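Long-range contacts in putative cytidylyltransferase (Burkholderia pseudomallei, PDB 5X9Q), which probably transfers an adenylyl group from ATP to D-glycero-beta-D-manno-heptose 1-phosphate, giving ADP-heptose and diphosphate in the heptose biosynthesis pathway: residues A15-K20 with L96-E101; A32-P37 with G63-V68; V53-D58 with I153-D158; V68-D73 with D92-L97; A120-I125 with R144-R149. One frame throughout, in Å; residues are numbered along the deposited sequence.

Interaction 1: A15-K20 with L96-E101; sequences ASFERK and LLAALE
Ala98 of helix 90-98 meets both Phe17 and Lys20 of the 3-10 turn 17-20. Its methyl sits 4.0 Å from Phe17 CD1, with CB equally near Lys20 CB, and its carbonyl O accepts a hydrogen bond of 3.1 Å from Lys20 NZ. The ammonium arrives at a C=O...N angle of 151°, at the end of a side chain fully extended beyond CG. Ala99 follows and covers one face of the aromatic ring with its methyl: CB stands 3.8 Å above the ring plane, over the centre, a CH-pi contact. Phe17 CG lies between its own backbone N and carbonyl carbon (chi1 52°), and the ring atom CG comes within 3.6 Å of Ala99 CA. The N-terminal 3-10 turn is thus laid against helix 90-98 of the nucleotidyltransferase fold, beside the subunit interface, where Phe17 also packs on Val53 of the second subunit. Leu100 O is 2.8 Å from Lys20 NZ. The same ammonium donates to Val103 O as well as Ala98 O, so at least two backbone carbonyls satisfy this buried amine. The carboxylate of Glu101 finds its partner across the interface, in a salt bridge with Arg19 of the second subunit.

Interaction 2: A32-P37 with G63-V68; sequences ASLPAP and GACLIV
Leu34 and Ile67 meet through their terminal methyls, CD1 to CD1 at 3.9 Å, the two side chains crossing obliquely. Leu34 CG stands beside the backbone N and anti to the carbonyl carbon (chi1 -68°), and CD1 also lies 4.2 Å from Cys65 SG. The thiol of Cys65 is anti to its own backbone N (chi1 175°), while its CB lies 4.1 Å from Pro35 CD. Pro35 turns a second ring atom to Ala64, with 3.8 Å between Pro35 CB and Ala64 CB. That alanine methyl is also 3.5 Å from the carbonyl O of Ala36. At the far end the peptide before Pro37 is cis, and the proline ring lies against Gly63, CG to CA 3.6 Å. Gly63, without a side chain, lets both the ring and the carbonyl O of Pro37 come close. The same carbonyl accepts the hydrogen bond from Ala64 N at 3.0 Å, nearly straight at 164° and in the carbonyl plane. This bond lies just ahead of the pairing of strands 38-43 and 65-71, neighbours in the parallel sheet of a Rossmann-like nucleotidyltransferase domain, in which Cys65 and Ile67 bond to Val39. Leu27 of helix 24-30 packs on Leu34 and Ile67, and Trp105 of strand 105-109 touches Leu34 and Cys65.

Interaction 3: V53-D58 with I153-D158; sequences VSYLAD and IPFEHD
A mixed apolar and polar contact joins helix 50-62 to the loop that leaves edge strand 149-153 of the parallel sheet and leads to the C-terminal helix 160-171. In this Rossmann-like alpha/beta fold of the nucleotidyltransferases, helix 50-62 is the connection between neighbouring parallel strands 38-43 and 65-71, and Ile153, at the end of the edge strand, points toward it. With CG1 beside the backbone N (chi1 -73°) and CG2 beside the carbonyl carbon, the two branches of Ile153 divide between helix residues one turn apart: CG2 lies 4.4 Å from Tyr55 CB and CD1 lies 4.2 Å from Asp58 CB. Two residues on, Phe155 brings its ring back although its first side-chain bond leads away from the helix, and CE1 comes within 4.2 Å of Tyr55 CD2. The tyrosine hydroxyl has its polar partner elsewhere, in Thr41 of strand 38-43. Ser54 adds its CB against the carbonyl O of Phe155, while its hydroxyl bonds to Arg50 O within the helix. The polar part is Asp58 with His157, which reach toward each other tip to tip, their carboxylate and ring planes 43° apart. Poor order in the histidine makes its details less certain, but NE2 gives a weak hydrogen bond of 3.0 Å to Asp58 OD2, which lies at the edge of the imidazole, in its plane.

Interaction 4: V68-D73 with D92-L97; sequences VGVNSD and DRMALL
Strand 68-71 and helix 92-97 run nearly antiparallel, their axes 9.1 Å apart at closest approach and 159° apart in direction, with Val70 and Met94 nearest in the backbone. Val70 meets three residues of the helix, Arg93, Met94 and Leu97. Its CG2 is 3.5 Å from Leu97 CD1, its CB is 3.7 Å from Met94 CG, and its CG1 lies against the Arg93 guanidinium, 3.4 Å from NH1. Val68 extends the apolar strip toward the C-terminal end of the helix, its CG1 meeting the same methyl of Leu97, the two side chains crossing at about a right angle. This is the helix-on-sheet layering of the Rossmann-like nucleotidyltransferase fold: helix 90-98 lies on the sheet, and Val106 of strand 105-109 packs against Val70, Met94 and Leu97 alike. Beyond the apolar strip the contact turns polar at the end of the strand. The Arg93 chain bends at chi3 (-77°), and its guanidinium grips the backbone O of Asn71 end-on with two nitrogens, NH1 at 2.9 Å and NH2 at 2.8 Å, the oxygen lying in the guanidinium plane. NH2 also forms a salt bridge of 2.9 Å with Asp73 OD1; that oxygen lies in the guanidinium plane, while NH2 comes from above the carboxylate plane, the two planes standing 52° apart. Further bonds, from NH1 to Val44 O and from NE to Asn88 O, fix the rotation of the guanidinium. Between the two acceptors, Ser72 caps helix 73-76 through its hydroxyl, bonded to Ser75 N.

Interaction 5: A120-I125 with R144-R149; sequences AVHPDI and RGWGGR
The imidazole of His122 lies face to face with the indole of Trp146, its centroid 3.8 Å from that of the five-membered ring and the planes 20° apart. On the histidine face, Trp146 CE2 sits over the centre; on the indole face, His122 CE1 sits offset toward the rim, 3.3 Å from CD2. Trp146 CG, set between its backbone N and carbonyl carbon (chi1 60°), is itself 3.5 Å from His122 CE1. At the edge of the indole and in its plane is the carbonyl O of Pro123, which takes a hydrogen bond of 3.1 Å from Trp146 NE1. Pro123 CD touches Trp146 CZ2, 3.8 Å away, the two side chains crossing at about a right angle. A third flat group, the Arg149 guanidinium, carries Ile125 CD1 over one face, near its rim. These side chains flank the point where two parallel strands begin: Ile125 and Arg149 form a parallel bridge, and Arg149 N donates to Asp124 O at 2.9 Å, nearly straight at 165°. Just before it, a Schellman motif with Gly147 at positive phi ends helix 138-145, and Gly148, with no side chain, passes close to Asp124 O, its CA 3.3 Å from that oxygen. Both segments are helix-to-strand turns of the Rossmann-like sheet, and Asp124 OD2 accepts from Val38 N on the neighbouring strand. The indole is held by its face and by its N-H together, which fixes its rotation; the successive carbonyls of Pro123 and Asp124 each receive a donor from the 144-149 turn.

Overall arrangement
Strand 65-71 and helix 90-98 tie much of the set together. Interactions 2 and 4 share Val68, and interactions 1 and 4 share Leu96 and Leu97, their centres about 11 Å apart. Interaction 3 joins this core through Leu56, whose CD1 lies 3.4 Å from Leu100 CD1 and 3.5 Å from Leu97 CD2. Interaction 5 lies on the other side of the chain's centre from interactions 1 and 4, but meets interaction 2, where Ile67 CD1 is 3.7 Å from Val121 CG1. Interactions 1, 3 and 4 all touch the second subunit, whereas 2 and 5 do not. All belong to a fold that probably binds ATP; no ligand is among the contacts described.

Interaction 1: A15-K20 with L96-E101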
# COMPACT_ATOMS: atom_id res chain seq x y z
N ALA A 15 -1.36 13.49 -2.12
CA ALA A 15 -0.50 13.89 -3.21
C ALA A 15 0.92 14.04 -2.74
O ALA A 15 1.80 14.23 -3.51
CB ALA A 15 -0.99 15.18 -3.86
N SER A 16 1.13 13.93 -1.44
CA SER A 16 2.46 14.04 -0.90
C SER A 16 3.33 12.84 -1.26
O SER A 16 4.51 13.00 -1.44
CB SER A 16 2.43 14.22 0.60
OG SER A 16 1.74 13.16 1.21
N PHE A 17 2.77 11.65 -1.38
CA PHE A 17 3.68 10.58 -1.73
C PHE A 17 4.20 10.73 -3.15
O PHE A 17 5.19 10.11 -3.52
CB PHE A 17 2.98 9.23 -1.55
CG PHE A 17 1.64 9.13 -2.26
CD1 PHE A 17 1.56 9.00 -3.64
CD2 PHE A 17 0.46 9.13 -1.53
CE1 PHE A 17 0.33 8.89 -4.28
CE2 PHE A 17 -0.77 9.01 -2.15
CZ PHE A 17 -0.84 8.90 -3.53
N GLU A 18 3.55 11.59 -3.92
CA GLU A 18 3.96 11.83 -5.30
C GLU A 18 5.36 12.44 -5.41
O GLU A 18 5.90 12.58 -6.51
CB GLU A 18 2.95 12.73 -6.01
CG GLU A 18 1.71 12.00 -6.51
CD GLU A 18 0.58 12.94 -6.87
OE1 GLU A 18 0.85 14.13 -7.11
OE2 GLU A 18 -0.58 12.48 -6.91
N ARG A 19 5.96 12.81 -4.27
CA ARG A 19 7.28 13.40 -4.28
C ARG A 19 8.28 12.34 -4.75
O ARG A 19 9.40 12.67 -5.14
CB ARG A 19 7.59 14.04 -2.92
CG ARG A 19 7.70 13.06 -1.77
CD ARG A 19 7.91 13.77 -0.45
NE ARG A 19 8.06 12.83 0.66
CZ ARG A 19 7.04 12.27 1.30
NH1 ARG A 19 5.79 12.54 0.95
NH2 ARG A 19 7.27 11.42 2.30
N LYS A 20 7.88 11.06 -4.71
CA LYS A 20 8.74 9.98 -5.13
C LYS A 20 8.84 9.67 -6.61
O LYS A 20 9.76 8.97 -7.03
CB LYS A 20 8.29 8.75 -4.36
CG LYS A 20 8.23 8.96 -2.89
CD LYS A 20 7.83 7.70 -2.19
CE LYS A 20 7.57 7.97 -0.72
NZ LYS A 20 7.15 6.72 0.01
N LEU A 96 0.57 4.17 -6.89
CA LEU A 96 0.32 3.22 -5.82
C LEU A 96 1.60 2.88 -5.10
O LEU A 96 1.66 2.92 -3.87
CB LEU A 96 -0.30 1.94 -6.35
CG LEU A 96 -1.79 1.76 -6.16
CD1 LEU A 96 -2.03 1.33 -4.75
CD2 LEU A 96 -2.45 3.08 -6.45
N LEU A 97 2.65 2.57 -5.86
CA LEU A 97 3.95 2.25 -5.28
C LEU A 97 4.46 3.41 -4.43
O LEU A 97 5.00 3.20 -3.33
CB LEU A 97 4.94 1.91 -6.40
CG LEU A 97 4.61 0.55 -7.00
CD1 LEU A 97 5.20 0.35 -8.38
CD2 LEU A 97 5.12 -0.53 -6.06
N ALA A 98 4.29 4.63 -4.92
CA ALA A 98 4.82 5.78 -4.20
C ALA A 98 4.12 5.97 -2.85
O ALA A 98 4.70 6.51 -1.91
CB ALA A 98 4.70 7.04 -5.04
N ALA A 99 2.89 5.48 -2.74
CA ALA A 99 2.11 5.62 -1.51
C ALA A 99 2.66 4.73 -0.41
O ALA A 99 2.28 4.87 0.76
CB ALA A 99 0.64 5.31 -1.76
N LEU A 100 3.55 3.82 -0.79
CA LEU A 100 4.10 2.85 0.14
C LEU A 100 5.20 3.45 1.02
O LEU A 100 6.08 4.18 0.55
CB LEU A 100 4.67 1.67 -0.64
CG LEU A 100 3.59 0.89 -1.39
CD1 LEU A 100 4.19 -0.20 -2.26
CD2 LEU A 100 2.59 0.31 -0.37
N GLU A 101 5.13 3.12 2.30
CA GLU A 101 6.11 3.61 3.26
C GLU A 101 7.53 3.20 2.92
O GLU A 101 8.46 3.96 3.11
CB GLU A 101 5.79 3.11 4.67
CG GLU A 101 6.75 3.70 5.71
CD GLU A 101 6.35 3.39 7.13
OE1 GLU A 101 5.63 2.38 7.35
OE2 GLU A 101 6.71 4.18 8.04

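Interaction 2: A32-P37 with G63-V68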
# COMPACT_ATOMS: atom_id res chain seq x y z
N ALA A 32 24.45 10.20 -7.01
CA ALA A 32 25.65 10.33 -6.20
C ALA A 32 25.32 10.74 -4.76
O ALA A 32 26.10 10.46 -3.85
CB ALA A 32 26.61 11.32 -6.84
N SER A 33 24.15 11.35 -4.54
CA SER A 33 23.81 11.84 -3.21
C SER A 33 22.87 10.90 -2.46
O SER A 33 22.49 11.18 -1.32
CB SER A 33 23.16 13.22 -3.28
OG SER A 33 21.88 13.15 -3.85
N LEU A 34 22.51 9.77 -3.08
CA LEU A 34 21.69 8.77 -2.41
C LEU A 34 22.50 8.01 -1.35
O LEU A 34 23.71 7.82 -1.50
CB LEU A 34 21.07 7.81 -3.43
CG LEU A 34 20.01 8.40 -4.38
CD1 LEU A 34 19.44 7.33 -5.30
CD2 LEU A 34 18.86 9.05 -3.60
N PRO A 35 21.85 7.60 -0.25
CA PRO A 35 22.49 6.84 0.83
C PRO A 35 22.85 5.42 0.37
O PRO A 35 22.01 4.73 -0.22
CB PRO A 35 21.42 6.79 1.92
CG PRO A 35 20.35 7.72 1.49
CD PRO A 35 20.41 7.81 0.01
N ALA A 36 24.07 4.98 0.64
CA ALA A 36 24.43 3.62 0.28
C ALA A 36 23.98 2.71 1.42
O ALA A 36 23.90 3.14 2.56
CB ALA A 36 25.91 3.52 0.04
N PRO A 37 23.62 1.45 1.12
CA PRO A 37 23.53 0.84 -0.21
C PRO A 37 22.19 1.12 -0.88
O PRO A 37 21.14 1.10 -0.23
CB PRO A 37 23.67 -0.66 0.09
CG PRO A 37 23.16 -0.82 1.47
CD PRO A 37 23.41 0.47 2.20
N GLY A 63 18.79 -2.36 2.55
CA GLY A 63 19.61 -1.22 2.18
C GLY A 63 19.12 0.05 2.85
O GLY A 63 18.36 -0.04 3.78
N ALA A 64 19.60 1.20 2.40
CA ALA A 64 19.21 2.49 2.97
C ALA A 64 18.23 3.24 2.05
O ALA A 64 17.73 4.31 2.39
CB ALA A 64 20.43 3.33 3.23
N CYS A 65 17.98 2.69 0.88
CA CYS A 65 17.28 3.45 -0.13
C CYS A 65 16.67 2.48 -1.14
O CYS A 65 17.37 1.58 -1.63
CB CYS A 65 18.26 4.41 -0.79
SG CYS A 65 17.58 5.28 -2.13
N LEU A 66 15.39 2.63 -1.47
CA LEU A 66 14.76 1.69 -2.36
C LEU A 66 14.15 2.36 -3.56
O LEU A 66 13.22 3.17 -3.42
CB LEU A 66 13.69 0.88 -1.64
CG LEU A 66 12.90 -0.06 -2.54
CD1 LEU A 66 13.80 -1.11 -3.21
CD2 LEU A 66 11.72 -0.73 -1.79
N ILE A 67 14.63 1.97 -4.73
CA ILE A 67 14.12 2.46 -6.00
C ILE A 67 13.34 1.36 -6.71
O ILE A 67 13.80 0.23 -6.82
CB ILE A 67 15.29 2.95 -6.91
CG1 ILE A 67 16.18 3.94 -6.16
CG2 ILE A 67 14.76 3.55 -8.20
CD1 ILE A 67 17.34 4.47 -6.97
N VAL A 68 12.15 1.70 -7.20
CA VAL A 68 11.34 0.75 -7.97
C VAL A 68 11.18 1.22 -9.42
O VAL A 68 10.78 2.36 -9.69
CB VAL A 68 9.97 0.57 -7.32
CG1 VAL A 68 9.22 -0.56 -7.99
CG2 VAL A 68 10.14 0.28 -5.82

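Interaction 3: V53-D58 with I153-D158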
# COMPACT_ATOMS: atom_id res chain seq x y z
N VAL A 53 3.99 -6.12 -1.36
CA VAL A 53 4.42 -5.20 -0.32
C VAL A 53 5.32 -5.86 0.71
O VAL A 53 6.21 -5.20 1.25
CB VAL A 53 3.20 -4.52 0.39
CG1 VAL A 53 2.40 -3.68 -0.64
CG2 VAL A 53 2.32 -5.53 1.10
N SER A 54 5.12 -7.15 0.96
CA SER A 54 5.96 -7.87 1.90
C SER A 54 7.39 -7.86 1.36
O SER A 54 8.34 -7.62 2.09
CB SER A 54 5.47 -9.31 2.08
OG SER A 54 4.30 -9.35 2.88
N TYR A 55 7.53 -8.11 0.07
CA TYR A 55 8.80 -8.12 -0.59
C TYR A 55 9.35 -6.73 -0.80
O TYR A 55 10.54 -6.57 -0.76
CB TYR A 55 8.77 -8.97 -1.88
CG TYR A 55 9.15 -8.28 -3.16
CD1 TYR A 55 10.46 -8.02 -3.48
CD2 TYR A 55 8.20 -7.88 -4.02
CE1 TYR A 55 10.79 -7.37 -4.65
CE2 TYR A 55 8.50 -7.25 -5.20
CZ TYR A 55 9.79 -6.99 -5.50
OH TYR A 55 10.01 -6.35 -6.67
N LEU A 56 8.48 -5.75 -1.01
CA LEU A 56 8.97 -4.38 -1.17
C LEU A 56 9.59 -3.87 0.13
O LEU A 56 10.55 -3.09 0.12
CB LEU A 56 7.83 -3.45 -1.60
CG LEU A 56 7.50 -3.43 -3.10
CD1 LEU A 56 6.52 -2.32 -3.42
CD2 LEU A 56 8.77 -3.29 -3.92
N ALA A 57 9.04 -4.33 1.25
CA ALA A 57 9.49 -3.97 2.60
C ALA A 57 10.81 -4.63 2.97
O ALA A 57 11.70 -3.96 3.49
CB ALA A 57 8.41 -4.29 3.63
N ASP A 58 10.95 -5.91 2.64
CA ASP A 58 12.18 -6.64 2.90
C ASP A 58 13.33 -6.08 2.05
O ASP A 58 14.47 -6.01 2.53
CB ASP A 58 11.99 -8.13 2.61
CG ASP A 58 11.23 -8.84 3.72
OD1 ASP A 58 11.09 -8.26 4.81
OD2 ASP A 58 10.78 -9.98 3.49
N ILE A 153 14.01 -12.49 -3.51
CA ILE A 153 13.42 -12.54 -2.21
C ILE A 153 12.11 -13.18 -2.48
O ILE A 153 11.40 -12.74 -3.32
CB ILE A 153 13.19 -11.15 -1.62
CG1 ILE A 153 14.49 -10.51 -1.18
CG2 ILE A 153 12.29 -11.23 -0.42
CD1 ILE A 153 14.35 -9.07 -0.73
N PRO A 154 11.77 -14.23 -1.77
CA PRO A 154 10.51 -14.93 -1.98
C PRO A 154 9.37 -14.07 -1.56
O PRO A 154 9.56 -13.26 -0.74
CB PRO A 154 10.63 -16.11 -1.04
CG PRO A 154 11.57 -15.68 -0.02
CD PRO A 154 12.59 -14.91 -0.77
N PHE A 155 8.16 -14.30 -2.22
CA PHE A 155 7.00 -13.44 -2.00
C PHE A 155 6.35 -13.55 -0.62
O PHE A 155 6.12 -12.54 0.05
CB PHE A 155 5.92 -13.72 -3.04
CG PHE A 155 6.24 -13.20 -4.41
CD1 PHE A 155 6.39 -11.84 -4.63
CD2 PHE A 155 6.40 -14.07 -5.48
CE1 PHE A 155 6.70 -11.35 -5.89
CE2 PHE A 155 6.71 -13.59 -6.74
CZ PHE A 155 6.85 -12.23 -6.95
N GLU A 156 6.01 -14.79 -0.23
CA GLU A 156 5.42 -15.03 1.05
C GLU A 156 6.22 -16.11 1.67
O GLU A 156 6.31 -17.23 1.16
CB GLU A 156 3.95 -15.47 1.08
CG GLU A 156 2.95 -14.36 0.71
CD GLU A 156 1.54 -14.91 0.90
OE1 GLU A 156 1.20 -15.94 0.25
OE2 GLU A 156 0.78 -14.30 1.69
N HIS A 157 6.82 -15.75 2.80
CA HIS A 157 7.65 -16.63 3.59
C HIS A 157 7.26 -16.36 5.04
O HIS A 157 6.79 -15.27 5.37
CB HIS A 157 9.13 -16.33 3.38
CG HIS A 157 9.46 -14.87 3.43
ND1 HIS A 157 9.21 -14.01 2.38
CD2 HIS A 157 10.03 -14.12 4.40
CE1 HIS A 157 9.61 -12.80 2.70
NE2 HIS A 157 10.11 -12.83 3.92
N ASP A 158 7.44 -17.35 5.90
CA ASP A 158 7.08 -17.22 7.28
C ASP A 158 8.26 -16.58 7.97
O ASP A 158 9.33 -17.16 8.09
CB ASP A 158 6.73 -18.57 7.94
CG ASP A 158 6.14 -18.46 9.36
OD1 ASP A 158 5.98 -17.35 9.92
OD2 ASP A 158 5.82 -19.55 9.89

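Interaction 4: V68-D73 with D92-L97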
# COMPACT_ATOMS: atom_id res chain seq x y z
N VAL A 68 12.15 1.70 -7.20
CA VAL A 68 11.34 0.75 -7.97
C VAL A 68 11.18 1.22 -9.42
O VAL A 68 10.78 2.36 -9.69
CB VAL A 68 9.97 0.57 -7.32
CG1 VAL A 68 9.22 -0.56 -7.99
CG2 VAL A 68 10.14 0.28 -5.82
N GLY A 69 11.54 0.37 -10.37
CA GLY A 69 11.35 0.65 -11.78
C GLY A 69 10.04 0.07 -12.29
O GLY A 69 9.71 -1.10 -12.03
N VAL A 70 9.28 0.87 -13.02
CA VAL A 70 7.95 0.42 -13.43
C VAL A 70 7.77 0.45 -14.94
O VAL A 70 7.87 1.51 -15.58
CB VAL A 70 6.87 1.27 -12.77
CG1 VAL A 70 5.49 0.79 -13.21
CG2 VAL A 70 7.01 1.19 -11.26
N ASN A 71 7.52 -0.72 -15.52
CA ASN A 71 7.30 -0.83 -16.95
C ASN A 71 6.22 0.15 -17.45
O ASN A 71 5.10 0.16 -16.92
CB ASN A 71 6.88 -2.26 -17.31
CG ASN A 71 7.91 -3.29 -16.88
OD1 ASN A 71 8.05 -3.59 -15.69
ND2 ASN A 71 8.59 -3.87 -17.86
N SER A 72 6.56 0.90 -18.50
CA SER A 72 5.57 1.71 -19.21
C SER A 72 4.55 0.79 -19.85
O SER A 72 4.80 -0.41 -20.00
CB SER A 72 6.19 2.57 -20.32
OG SER A 72 6.48 1.76 -21.45
N ASP A 73 3.41 1.36 -20.22
CA ASP A 73 2.33 0.57 -20.80
C ASP A 73 2.79 -0.14 -22.08
O ASP A 73 2.53 -1.34 -22.26
CB ASP A 73 1.11 1.46 -21.07
CG ASP A 73 0.53 2.08 -19.79
OD1 ASP A 73 0.53 1.39 -18.74
OD2 ASP A 73 0.12 3.27 -19.83
N ASP A 92 -0.73 5.42 -12.78
CA ASP A 92 -1.47 4.88 -11.67
C ASP A 92 -0.71 3.78 -10.95
O ASP A 92 -0.70 3.74 -9.72
CB ASP A 92 -2.84 4.41 -12.15
CG ASP A 92 -3.80 5.57 -12.38
OD1 ASP A 92 -3.33 6.74 -12.38
OD2 ASP A 92 -5.01 5.32 -12.58
N ARG A 93 -0.05 2.90 -11.71
CA ARG A 93 0.73 1.83 -11.11
C ARG A 93 1.88 2.42 -10.31
O ARG A 93 2.15 1.97 -9.21
CB ARG A 93 1.25 0.87 -12.16
CG ARG A 93 0.16 -0.01 -12.73
CD ARG A 93 0.70 -0.99 -13.75
NE ARG A 93 0.98 -0.36 -15.04
CZ ARG A 93 2.17 -0.38 -15.64
NH1 ARG A 93 3.20 -0.99 -15.06
NH2 ARG A 93 2.33 0.23 -16.81
N MET A 94 2.47 3.49 -10.83
CA MET A 94 3.58 4.14 -10.15
C MET A 94 3.10 4.89 -8.91
O MET A 94 3.78 4.88 -7.88
CB MET A 94 4.29 5.10 -11.10
CG MET A 94 5.03 4.39 -12.21
SD MET A 94 5.69 5.54 -13.41
CE MET A 94 7.00 6.34 -12.47
N ALA A 95 1.94 5.54 -9.01
CA ALA A 95 1.40 6.27 -7.86
C ALA A 95 1.13 5.36 -6.65
O ALA A 95 1.45 5.73 -5.50
CB ALA A 95 0.13 7.02 -8.26
N LEU A 96 0.57 4.17 -6.89
CA LEU A 96 0.32 3.22 -5.82
C LEU A 96 1.60 2.88 -5.10
O LEU A 96 1.66 2.92 -3.87
CB LEU A 96 -0.30 1.94 -6.35
CG LEU A 96 -1.79 1.76 -6.16
CD1 LEU A 96 -2.03 1.33 -4.75
CD2 LEU A 96 -2.45 3.08 -6.45
N LEU A 97 2.65 2.57 -5.86
CA LEU A 97 3.95 2.25 -5.28
C LEU A 97 4.46 3.41 -4.43
O LEU A 97 5.00 3.20 -3.33
CB LEU A 97 4.94 1.91 -6.40
CG LEU A 97 4.61 0.55 -7.00
CD1 LEU A 97 5.20 0.35 -8.38
CD2 LEU A 97 5.12 -0.53 -6.06

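Interaction 5: A120-I125 with R144-R149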
# COMPACT_ATOMS: atom_id res chain seq x y z
N ALA A 120 21.85 3.05 -15.64
CA ALA A 120 21.81 4.47 -15.33
C ALA A 120 21.72 4.72 -13.82
O ALA A 120 22.32 5.65 -13.29
CB ALA A 120 20.61 5.13 -16.06
N VAL A 121 20.98 3.87 -13.13
CA VAL A 121 20.74 4.02 -11.71
C VAL A 121 21.92 3.51 -10.86
O VAL A 121 22.20 4.04 -9.79
CB VAL A 121 19.46 3.26 -11.32
CG1 VAL A 121 19.34 3.14 -9.80
CG2 VAL A 121 18.23 3.96 -11.91
N HIS A 122 22.58 2.46 -11.34
CA HIS A 122 23.73 1.90 -10.65
C HIS A 122 23.51 1.44 -9.21
O HIS A 122 24.28 1.79 -8.31
CB HIS A 122 24.89 2.89 -10.70
CG HIS A 122 26.23 2.27 -10.48
ND1 HIS A 122 27.00 1.77 -11.50
CD2 HIS A 122 26.95 2.07 -9.34
CE1 HIS A 122 28.14 1.30 -11.02
NE2 HIS A 122 28.13 1.46 -9.71
N PRO A 123 22.44 0.67 -8.97
CA PRO A 123 22.21 0.11 -7.62
C PRO A 123 23.37 -0.68 -7.04
O PRO A 123 24.12 -1.27 -7.79
CB PRO A 123 21.00 -0.82 -7.81
CG PRO A 123 21.15 -1.32 -9.24
CD PRO A 123 21.69 -0.12 -10.01
N ASP A 124 23.49 -0.71 -5.71
CA ASP A 124 24.41 -1.61 -5.05
C ASP A 124 23.75 -2.97 -4.88
O ASP A 124 24.41 -4.01 -4.82
CB ASP A 124 24.81 -1.06 -3.67
CG ASP A 124 25.41 0.32 -3.76
OD1 ASP A 124 26.40 0.49 -4.52
OD2 ASP A 124 24.87 1.24 -3.10
N ILE A 125 22.42 -2.99 -4.80
CA ILE A 125 21.76 -4.26 -4.59
C ILE A 125 20.56 -4.35 -5.51
O ILE A 125 19.77 -3.41 -5.58
CB ILE A 125 21.30 -4.44 -3.12
CG1 ILE A 125 22.47 -4.33 -2.15
CG2 ILE A 125 20.56 -5.76 -2.94
CD1 ILE A 125 22.05 -4.27 -0.71
N ARG A 144 26.32 -7.24 -10.73
CA ARG A 144 27.47 -7.96 -10.18
C ARG A 144 28.73 -7.55 -10.89
O ARG A 144 29.81 -7.58 -10.29
CB ARG A 144 27.29 -9.48 -10.29
CG ARG A 144 26.27 -10.06 -9.35
CD ARG A 144 25.89 -11.44 -9.79
NE ARG A 144 25.01 -12.04 -8.81
CZ ARG A 144 24.32 -13.16 -9.00
NH1 ARG A 144 24.38 -13.80 -10.16
NH2 ARG A 144 23.56 -13.63 -8.02
N GLY A 145 28.59 -7.13 -12.15
CA GLY A 145 29.73 -6.74 -12.96
C GLY A 145 30.53 -5.64 -12.30
O GLY A 145 31.76 -5.60 -12.44
N TRP A 146 29.87 -4.76 -11.52
CA TRP A 146 30.63 -3.72 -10.83
C TRP A 146 30.73 -4.00 -9.34
O TRP A 146 31.00 -3.08 -8.58
CB TRP A 146 30.02 -2.34 -11.05
CG TRP A 146 28.59 -2.16 -10.57
CD1 TRP A 146 28.13 -2.24 -9.29
CD2 TRP A 146 27.44 -1.86 -11.39
NE1 TRP A 146 26.77 -2.00 -9.26
CE2 TRP A 146 26.33 -1.77 -10.53
CE3 TRP A 146 27.26 -1.64 -12.76
CZ2 TRP A 146 25.05 -1.48 -11.00
CZ3 TRP A 146 25.99 -1.37 -13.23
CH2 TRP A 146 24.90 -1.29 -12.35
N GLY A 147 30.50 -5.24 -8.93
CA GLY A 147 30.67 -5.64 -7.54
C GLY A 147 29.41 -5.57 -6.66
O GLY A 147 29.49 -5.82 -5.46
N GLY A 148 28.26 -5.25 -7.23
CA GLY A 148 27.01 -5.21 -6.49
C GLY A 148 26.44 -6.61 -6.24
O GLY A 148 27.03 -7.61 -6.64
N ARG A 149 25.30 -6.68 -5.57
CA ARG A 149 24.69 -7.97 -5.24
C ARG A 149 23.35 -8.06 -5.90
O ARG A 149 22.68 -7.06 -6.12
CB ARG A 149 24.53 -8.18 -3.74
CG ARG A 149 25.86 -8.30 -2.98
CD ARG A 149 26.19 -7.05 -2.17
NE ARG A 149 25.73 -7.16 -0.78
CZ ARG A 149 25.54 -6.14 0.05
NH1 ARG A 149 25.15 -6.38 1.29
NH2 ARG A 149 25.77 -4.88 -0.33